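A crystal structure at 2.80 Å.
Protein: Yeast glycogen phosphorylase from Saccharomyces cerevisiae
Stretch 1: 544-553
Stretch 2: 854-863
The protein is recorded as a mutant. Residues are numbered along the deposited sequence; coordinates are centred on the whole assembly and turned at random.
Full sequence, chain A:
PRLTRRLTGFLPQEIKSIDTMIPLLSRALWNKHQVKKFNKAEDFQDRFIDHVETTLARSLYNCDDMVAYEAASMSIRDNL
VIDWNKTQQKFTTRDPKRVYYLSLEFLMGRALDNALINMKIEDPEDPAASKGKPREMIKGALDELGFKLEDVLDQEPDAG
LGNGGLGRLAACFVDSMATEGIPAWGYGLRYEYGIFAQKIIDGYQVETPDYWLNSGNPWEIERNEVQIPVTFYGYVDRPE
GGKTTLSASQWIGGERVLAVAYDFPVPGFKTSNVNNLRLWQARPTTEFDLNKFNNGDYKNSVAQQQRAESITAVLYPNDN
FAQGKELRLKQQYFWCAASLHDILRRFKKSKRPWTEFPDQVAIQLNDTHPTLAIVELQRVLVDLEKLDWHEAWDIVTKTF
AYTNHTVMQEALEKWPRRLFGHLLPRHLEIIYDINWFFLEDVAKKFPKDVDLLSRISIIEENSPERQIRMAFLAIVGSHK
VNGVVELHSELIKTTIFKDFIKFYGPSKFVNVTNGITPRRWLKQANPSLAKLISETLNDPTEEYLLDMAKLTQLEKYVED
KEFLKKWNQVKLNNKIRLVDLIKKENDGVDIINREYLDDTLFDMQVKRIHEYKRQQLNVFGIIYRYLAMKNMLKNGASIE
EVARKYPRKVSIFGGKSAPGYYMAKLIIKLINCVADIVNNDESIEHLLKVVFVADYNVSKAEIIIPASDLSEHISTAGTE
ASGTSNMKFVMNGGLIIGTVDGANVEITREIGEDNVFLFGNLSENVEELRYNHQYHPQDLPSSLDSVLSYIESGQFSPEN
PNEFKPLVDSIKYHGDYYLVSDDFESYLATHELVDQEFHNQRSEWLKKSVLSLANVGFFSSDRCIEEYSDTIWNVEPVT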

# COMPACT_ATOMS: atom_id res chain seq x y z
N TYR A 544 -3.59 29.33 28.99
CA TYR A 544 -4.80 28.77 29.56
C TYR A 544 -5.01 27.34 29.07
O TYR A 544 -5.65 26.54 29.75
CB TYR A 544 -6.01 29.66 29.20
CG TYR A 544 -6.46 29.72 27.74
CD1 TYR A 544 -5.85 30.62 26.85
CD2 TYR A 544 -7.44 28.85 27.26
CE1 TYR A 544 -6.22 30.63 25.50
CE2 TYR A 544 -7.82 28.85 25.91
CZ TYR A 544 -7.20 29.74 25.03
OH TYR A 544 -7.54 29.74 23.70
N LEU A 545 -4.46 26.94 27.90
CA LEU A 545 -4.62 25.56 27.41
C LEU A 545 -3.78 24.61 28.24
O LEU A 545 -4.16 23.46 28.42
CB LEU A 545 -4.22 25.49 25.95
CG LEU A 545 -5.13 26.35 25.08
CD1 LEU A 545 -4.51 26.62 23.73
CD2 LEU A 545 -6.47 25.64 24.98
N LEU A 546 -2.65 25.06 28.78
CA LEU A 546 -1.90 24.28 29.73
C LEU A 546 -2.52 24.42 31.11
O LEU A 546 -2.60 23.43 31.86
CB LEU A 546 -0.47 24.74 29.81
CG LEU A 546 0.56 24.18 28.85
CD1 LEU A 546 -0.03 23.17 27.88
CD2 LEU A 546 1.11 25.34 28.08
N ASP A 547 -2.99 25.61 31.50
CA ASP A 547 -3.61 25.76 32.79
C ASP A 547 -5.08 26.12 32.68
O ASP A 547 -5.47 27.28 32.83
CB ASP A 547 -2.88 26.82 33.61
CG ASP A 547 -3.38 26.95 35.05
OD1 ASP A 547 -3.90 25.97 35.61
OD2 ASP A 547 -3.26 28.05 35.60
N MET A 548 -5.94 25.11 32.47
CA MET A 548 -7.37 25.34 32.32
C MET A 548 -8.02 26.02 33.52
O MET A 548 -9.05 26.68 33.40
CB MET A 548 -8.11 24.03 32.06
CG MET A 548 -7.95 23.44 30.70
SD MET A 548 -8.36 24.67 29.46
CE MET A 548 -9.81 23.95 28.76
N ALA A 549 -7.40 25.92 34.70
CA ALA A 549 -7.88 26.57 35.90
C ALA A 549 -8.08 28.08 35.74
O ALA A 549 -9.04 28.64 36.26
CB ALA A 549 -6.90 26.34 37.03
N LYS A 550 -7.24 28.75 34.95
CA LYS A 550 -7.41 30.18 34.74
C LYS A 550 -8.74 30.55 34.10
O LYS A 550 -9.14 31.72 34.17
CB LYS A 550 -6.33 30.74 33.84
CG LYS A 550 -4.90 30.52 34.32
CD LYS A 550 -3.93 31.59 33.81
CE LYS A 550 -3.89 31.80 32.29
NZ LYS A 550 -3.14 33.00 31.95
N LEU A 551 -9.50 29.64 33.49
CA LEU A 551 -10.72 30.05 32.82
C LEU A 551 -11.85 30.52 33.73
O LEU A 551 -12.78 31.19 33.27
CB LEU A 551 -11.19 28.91 31.90
CG LEU A 551 -10.93 29.07 30.38
CD1 LEU A 551 -9.47 29.27 30.10
CD2 LEU A 551 -11.36 27.82 29.65
N THR A 552 -11.73 30.31 35.04
CA THR A 552 -12.72 30.79 35.99
C THR A 552 -12.81 32.32 36.01
O THR A 552 -13.84 32.90 36.36
CB THR A 552 -12.40 30.25 37.40
OG1 THR A 552 -10.98 30.27 37.58
CG2 THR A 552 -12.91 28.85 37.58
N GLN A 553 -11.76 33.03 35.54
CA GLN A 553 -11.77 34.48 35.43
C GLN A 553 -12.87 34.93 34.49
O GLN A 553 -13.39 36.04 34.66
CB GLN A 553 -10.44 34.98 34.89
CG GLN A 553 -10.29 36.51 34.92
CD GLN A 553 -9.01 37.04 34.25
OE1 GLN A 553 -7.93 36.47 34.38
NE2 GLN A 553 -9.07 38.15 33.52
N ALA A 854 -16.07 28.55 31.85
CA ALA A 854 -15.32 28.99 32.99
C ALA A 854 -15.00 27.85 33.94
O ALA A 854 -13.92 27.82 34.53
CB ALA A 854 -16.13 30.06 33.71
N ASN A 855 -15.90 26.87 34.05
CA ASN A 855 -15.70 25.77 34.97
C ASN A 855 -15.47 24.40 34.32
O ASN A 855 -15.41 23.36 35.01
CB ASN A 855 -16.89 25.71 35.89
CG ASN A 855 -17.03 26.98 36.72
OD1 ASN A 855 -16.20 27.37 37.54
ND2 ASN A 855 -18.10 27.71 36.46
N VAL A 856 -15.28 24.32 33.00
CA VAL A 856 -15.03 23.04 32.34
C VAL A 856 -13.63 22.49 32.61
O VAL A 856 -13.40 21.28 32.56
CB VAL A 856 -15.25 23.20 30.83
CG1 VAL A 856 -14.08 23.93 30.15
CG2 VAL A 856 -15.46 21.80 30.27
N GLY A 857 -12.66 23.34 32.96
CA GLY A 857 -11.27 22.96 33.13
C GLY A 857 -10.91 21.69 33.88
O GLY A 857 -9.85 21.13 33.59
N PHE A 858 -11.68 21.17 34.83
CA PHE A 858 -11.30 19.92 35.49
C PHE A 858 -11.31 18.77 34.49
O PHE A 858 -10.59 17.79 34.66
CB PHE A 858 -12.27 19.65 36.60
CG PHE A 858 -12.21 18.27 37.25
CD1 PHE A 858 -11.32 18.01 38.28
CD2 PHE A 858 -13.12 17.28 36.84
CE1 PHE A 858 -11.33 16.76 38.91
CE2 PHE A 858 -13.12 16.03 37.47
CZ PHE A 858 -12.23 15.78 38.51
N PHE A 859 -12.12 18.87 33.44
CA PHE A 859 -12.19 17.78 32.49
C PHE A 859 -11.06 17.87 31.47
O PHE A 859 -11.18 17.29 30.39
CB PHE A 859 -13.55 17.80 31.81
CG PHE A 859 -14.68 17.75 32.81
CD1 PHE A 859 -14.83 16.63 33.64
CD2 PHE A 859 -15.55 18.84 32.91
CE1 PHE A 859 -15.85 16.62 34.60
CE2 PHE A 859 -16.56 18.81 33.87
CZ PHE A 859 -16.71 17.71 34.72
N SER A 860 -9.94 18.56 31.73
CA SER A 860 -8.85 18.55 30.79
C SER A 860 -8.10 17.23 30.94
O SER A 860 -7.64 16.87 32.04
CB SER A 860 -7.95 19.72 31.10
OG SER A 860 -6.78 19.80 30.29
N SER A 861 -7.86 16.49 29.85
CA SER A 861 -7.12 15.23 29.91
C SER A 861 -5.72 15.40 30.49
O SER A 861 -5.11 14.38 30.87
CB SER A 861 -7.03 14.62 28.52
OG SER A 861 -6.62 15.56 27.53
N ASP A 862 -5.20 16.64 30.62
CA ASP A 862 -3.91 16.89 31.26
C ASP A 862 -3.98 16.59 32.74
O ASP A 862 -3.07 15.98 33.30
CB ASP A 862 -3.45 18.33 31.11
CG ASP A 862 -3.05 18.76 29.70
OD1 ASP A 862 -2.85 17.93 28.80
OD2 ASP A 862 -2.95 19.98 29.52
N ARG A 863 -5.12 16.96 33.35
CA ARG A 863 -5.38 16.65 34.74
C ARG A 863 -5.58 15.14 34.85
O ARG A 863 -5.00 14.59 35.79
CB ARG A 863 -6.62 17.42 35.19
CG ARG A 863 -7.09 17.33 36.63
CD ARG A 863 -7.84 16.05 36.94
NE ARG A 863 -9.12 15.99 36.27
CZ ARG A 863 -9.67 14.83 35.89
NH1 ARG A 863 -9.07 13.65 36.09
NH2 ARG A 863 -10.86 14.85 35.30

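Stretch 1 begins with three residues of helical phi/psi that lack the regular bonds, then forms a 3-10 segment from M548 to Q553. Its backbone bonds run from residue i+3 back to i: K550 N to D547 O at 3.1 Å, L551 N to M548 O at 3.0 Å. Stretch 2 enters as the end of a helix, passes through a short 3-10 segment at G857 and F858, and starts a new helix at S861. S860 sits at the N-cap position of that helix, and R863 N bonds to S860 O at 2.8 Å.

The backbones come closest at two places. The CA atoms of T552 and A854 lie 4.4 Å apart, and those of M548 and G857 lie 4.6 Å apart. No hydrogen bond crosses the interface. T552 N is 3.4 Å from A854 O, but the angle is poor. CA-H...O contacts do cross here: A854 CA lies 3.4 Å from L551 O, and T552 CA lies 3.5 Å from A854 O.

M548 is the main side chain of stretch 1 in the contact. Its CB lies 3.5 Å from G857 CA. G857 has no side chain, and an ideal CB there would be a tight 3.0 Å from M548 O. Further out, M548 CG meets S860 CB at 3.7 Å, and M548 CE reaches V856 CG1 at 4.5 Å, a loose apolar contact.

T552 CG2 packs against N855 OD1 at 3.6 Å, a van der Waals contact. The T552 hydroxyl is used within its own stretch: OG1 donates to A549 O at 2.9 Å. D862 points toward stretch 1, and its OD2 is 3.8 Å from L545 O. Two oxygens cannot bond without a proton between them; both D862 carboxylate oxygens find hydrogen bonds elsewhere in the structure.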